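Local coordinates for protein L-Ala-D/L-Glu Epimerase (Escherichia coli, PDB 1JPD) that is an epimerase of the enolase superfamily, with a capping N-terminal domain joined to a TIM-barrel-like C-terminal domain, at residues Gln64-Ser67 and Val68-Gln71; Ala90-Ala93 and Leu94-Leu98. All coordinates share one frame; numbering follows the deposited sequence.

Contact 1: residues Gln64-Ser67 and Val68-Gln71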
loop_
_atom_site.group_PDB
_atom_site.type_symbol
_atom_site.label_atom_id
_atom_site.label_comp_id
_atom_site.label_asym_id
_atom_site.label_seq_id
_atom_site.Cartn_x
_atom_site.Cartn_y
_atom_site.Cartn_z
ATOM N N GLN A 64 1.367 -0.662 21.852
ATOM C CA GLN A 64 2.761 -0.653 21.406
ATOM C C GLN A 64 3.323 0.757 21.374
ATOM O O GLN A 64 4.481 0.974 21.729
ATOM C CB GLN A 64 2.906 -1.263 20.010
ATOM C CG GLN A 64 2.485 -2.711 19.881
ATOM C CD GLN A 64 2.761 -3.255 18.492
ATOM O OE1 GLN A 64 3.916 -3.384 18.079
ATOM N NE2 GLN A 64 1.703 -3.568 17.760
ATOM N N ILE A 65 2.507 1.718 20.945
ATOM C CA ILE A 65 2.970 3.100 20.869
ATOM C C ILE A 65 3.231 3.662 22.266
ATOM O O ILE A 65 4.301 4.238 22.518
ATOM C CB ILE A 65 1.955 4.008 20.093
ATOM C CG1 ILE A 65 1.761 3.466 18.673
ATOM C CG2 ILE A 65 2.480 5.448 20.016
ATOM C CD1 ILE A 65 0.875 4.312 17.786
ATOM N N MET A 66 2.268 3.486 23.170
ATOM C CA MET A 66 2.420 3.972 24.539
ATOM C C MET A 66 3.716 3.416 25.102
ATOM O O MET A 66 4.537 4.150 25.650
ATOM C CB MET A 66 1.265 3.507 25.432
ATOM C CG MET A 66 -0.126 3.919 24.981
ATOM S SD MET A 66 -0.249 5.651 24.500
ATOM C CE MET A 66 0.486 6.476 25.917
ATOM N N SER A 67 3.894 2.111 24.949
ATOM C CA SER A 67 5.078 1.426 25.448
ATOM C C SER A 67 6.366 2.164 25.115
ATOM O O SER A 67 7.390 1.944 25.756
ATOM C CB SER A 67 5.166 0.021 24.858
ATOM O OG SER A 67 5.924 0.035 23.658
ATOM N N VAL A 68 6.330 3.030 24.113
ATOM C CA VAL A 68 7.544 3.736 23.752
ATOM C C VAL A 68 7.407 5.260 23.843
ATOM O O VAL A 68 8.272 6.008 23.373
ATOM C CB VAL A 68 8.019 3.304 22.339
ATOM C CG1 VAL A 68 7.163 3.957 21.266
ATOM C CG2 VAL A 68 9.482 3.638 22.163
ATOM N N VAL A 69 6.321 5.715 24.463
ATOM C CA VAL A 69 6.087 7.145 24.644
ATOM C C VAL A 69 7.212 7.789 25.463
ATOM O O VAL A 69 7.731 8.841 25.083
ATOM C CB VAL A 69 4.738 7.411 25.349
ATOM C CG1 VAL A 69 4.652 8.870 25.775
ATOM C CG2 VAL A 69 3.585 7.072 24.410
ATOM N N PRO A 70 7.596 7.173 26.605
ATOM C CA PRO A 70 8.668 7.721 27.443
ATOM C C PRO A 70 9.940 7.995 26.646
ATOM O O PRO A 70 10.540 9.062 26.764
ATOM C CB PRO A 70 8.869 6.634 28.491
ATOM C CG PRO A 70 7.486 6.124 28.690
ATOM C CD PRO A 70 6.972 6.009 27.267
ATOM N N GLN A 71 10.340 7.026 25.831
ATOM C CA GLN A 71 11.539 7.149 25.003
ATOM C C GLN A 71 11.354 8.169 23.873
ATOM O O GLN A 71 12.327 8.727 23.362
ATOM C CB GLN A 71 11.906 5.774 24.431
ATOM C CG GLN A 71 12.115 4.722 25.509
ATOM C CD GLN A 71 11.265 3.487 25.311
ATOM O OE1 GLN A 71 11.550 2.656 24.450
ATOM N NE2 GLN A 71 10.210 3.360 26.108
#
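Met66 and Val69 mark the ends of a type I beta turn that leads the chain from helix 58-66 into helix 69-73, in the N-terminal domain of this enolase-superfamily protein. Backbone bonding at the turn rests on Val69 N, which reaches Met66 O at 2.7 Å with a nearly straight N-H (169°). Val68 N is placed to bond Ile65 O, although its position is less certain, and Val68 itself takes the N-cap position of the second helix.

The same two residues, Met66 and Val69, also touch through their side chains. The Met66 chain bends at both chi2 and chi3, and its CE comes within 3.5 Å of Val69 CG2; the two side chains lie alongside each other and point the same way. Beyond them, Met66 also touches Val9 and Val69 touches Val7, both on strand 6-15. Val68 turns to the other side of the turn and packs on Leu76, while Ile65 touches Val33 and Val35 of strand 29-39.

Two side-chain bonds lie about Ser67. Its OG hydroxyl donates back to Gln64 O at 2.6 Å, one turn earlier in the helix. Ser67 O in turn receives the side-chain amide of Gln71, whose bent chain brings NE2 to 3.2 Å from that oxygen, in the carbonyl plane and on a lone pair.

Contact 2: residues Ala90-Ala93 and Leu94-Leu98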
loop_
_atom_site.group_PDB
_atom_site.type_symbol
_atom_site.label_atom_id
_atom_site.label_comp_id
_atom_site.label_asym_id
_atom_site.label_seq_id
_atom_site.Cartn_x
_atom_site.Cartn_y
_atom_site.Cartn_z
ATOM N N ALA A 90 2.027 0.137 14.437
ATOM C CA ALA A 90 2.517 0.999 15.506
ATOM C C ALA A 90 3.768 1.741 15.066
ATOM O O ALA A 90 3.809 2.975 15.087
ATOM C CB ALA A 90 2.804 0.182 16.774
ATOM N N ARG A 91 4.791 1.004 14.654
ATOM C CA ARG A 91 6.009 1.672 14.234
ATOM C C ARG A 91 5.750 2.611 13.062
ATOM O O ARG A 91 6.401 3.647 12.941
ATOM C CB ARG A 91 7.100 0.667 13.860
ATOM C CG ARG A 91 8.472 1.320 13.723
ATOM C CD ARG A 91 9.583 0.308 13.521
ATOM N NE ARG A 91 9.637 -0.214 12.156
ATOM C CZ ARG A 91 10.493 -1.146 11.750
ATOM N NH1 ARG A 91 11.366 -1.663 12.607
ATOM N NH2 ARG A 91 10.480 -1.555 10.487
ATOM N N ASN A 92 4.791 2.261 12.207
ATOM C CA ASN A 92 4.478 3.096 11.055
ATOM C C ASN A 92 4.005 4.484 11.477
ATOM O O ASN A 92 4.471 5.494 10.936
ATOM C CB ASN A 92 3.421 2.426 10.176
ATOM C CG ASN A 92 3.165 3.192 8.889
ATOM O OD1 ASN A 92 4.091 3.768 8.300
ATOM N ND2 ASN A 92 1.913 3.192 8.436
ATOM N N ALA A 93 3.087 4.543 12.440
ATOM C CA ALA A 93 2.593 5.832 12.911
ATOM C C ALA A 93 3.736 6.669 13.498
ATOM O O ALA A 93 3.868 7.856 13.188
ATOM C CB ALA A 93 1.512 5.635 13.946
ATOM N N LEU A 94 4.572 6.054 14.329
ATOM C CA LEU A 94 5.679 6.785 14.936
ATOM C C LEU A 94 6.731 7.228 13.929
ATOM O O LEU A 94 7.163 8.388 13.932
ATOM C CB LEU A 94 6.334 5.942 16.029
ATOM C CG LEU A 94 5.391 5.661 17.194
ATOM C CD1 LEU A 94 6.078 4.773 18.212
ATOM C CD2 LEU A 94 4.947 6.974 17.814
ATOM N N ASP A 95 7.146 6.306 13.070
ATOM C CA ASP A 95 8.151 6.614 12.064
ATOM C C ASP A 95 7.656 7.758 11.182
ATOM O O ASP A 95 8.394 8.700 10.899
ATOM C CB ASP A 95 8.457 5.365 11.226
ATOM C CG ASP A 95 9.570 5.591 10.214
ATOM O OD1 ASP A 95 9.276 5.953 9.058
ATOM O OD2 ASP A 95 10.749 5.414 10.573
ATOM N N CYS A 96 6.398 7.690 10.761
ATOM C CA CYS A 96 5.854 8.744 9.924
ATOM C C CYS A 96 5.722 10.040 10.706
ATOM O O CYS A 96 5.997 11.110 10.172
ATOM C CB CYS A 96 4.500 8.330 9.342
ATOM S SG CYS A 96 4.636 7.010 8.111
ATOM N N ALA A 97 5.308 9.954 11.966
ATOM C CA ALA A 97 5.179 11.156 12.782
ATOM C C ALA A 97 6.546 11.839 12.917
ATOM O O ALA A 97 6.635 13.063 12.875
ATOM C CB ALA A 97 4.624 10.807 14.149
ATOM N N LEU A 98 7.607 11.051 13.072
ATOM C CA LEU A 98 8.953 11.607 13.191
ATOM C C LEU A 98 9.411 12.267 11.886
ATOM O O LEU A 98 10.080 13.301 11.916
ATOM C CB LEU A 98 9.961 10.519 13.589
ATOM C CG LEU A 98 9.828 9.920 14.991
ATOM C CD1 LEU A 98 10.877 8.828 15.185
ATOM C CD2 LEU A 98 9.995 11.017 16.036
#
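Ala90-Ala93 and Leu94-Leu98 are consecutive turns of helix 89-104, joined by four i to i+4 backbone bonds. The first, from Leu94 N to Ala90 O, is long at 3.3 Å but almost straight (171°). Asp95 N to Arg91 O shortens to 2.8 Å, and Cys96 N to Asn92 O and Ala97 N to Ala93 O are of similar length; across these four pairs, each carbonyl from Ala90 to Ala93 accepts an N-H from Leu94 to Ala97.

Among the side chains, Asn92 and Cys96 meet one turn apart. Asn92 extends with CG anti to its backbone N (chi1 -174°), and its OD1 comes to 3.3 Å from Cys96 SG; Cys96 holds that sulfur beside its own backbone N (chi1 -69°), which directs it back toward Asn92. The helix belongs to the N-terminal domain of the enolase-superfamily fold, and its polar face is turned to the region around helices 251-254 and 257-269 of the barrel domain. There Asn92 ND2 bonds Asp252 OD1, Arg91 gives NE to Gly255 O and NH2 to Thr254 O, and Asp95 OD2 bonds Thr258 OG1. Arg91 and Asp95, one turn apart, do not pair with each other: Arg91 NE and Asp95 OD2 stand 6.0 Å apart.

A different face of the helix is apolar. Ala93 and Leu94 touch Val35 of strand 29-39, Ala97 and Leu98 rest on Leu37 of the same strand, and Leu94 also meets Leu81. Within the helix, Leu94 CG lies 3.8 Å from Ala90 O.

Contact 1 precedes contact 2 in the chain, and both belong to the N-terminal domain, their centres about 11 Å apart. They meet directly through apolar packing of residues 64-71 against helix 89-104. Val68 CG1 approaches Leu94 CD1 at 3.3 Å, and Ile65 CG2 lies 3.6 Å from Leu94 CD2, so each methyl of the leucine meets a different residue of contact 1. Nearer the start of the helix, Ala90 CB faces Gln64 CB at 3.5 Å. Contact 1 is partly buried, its centre about 25 Å from the centre of the chain; contact 2 is fully buried, its centre about 15 Å from the centre of the chain.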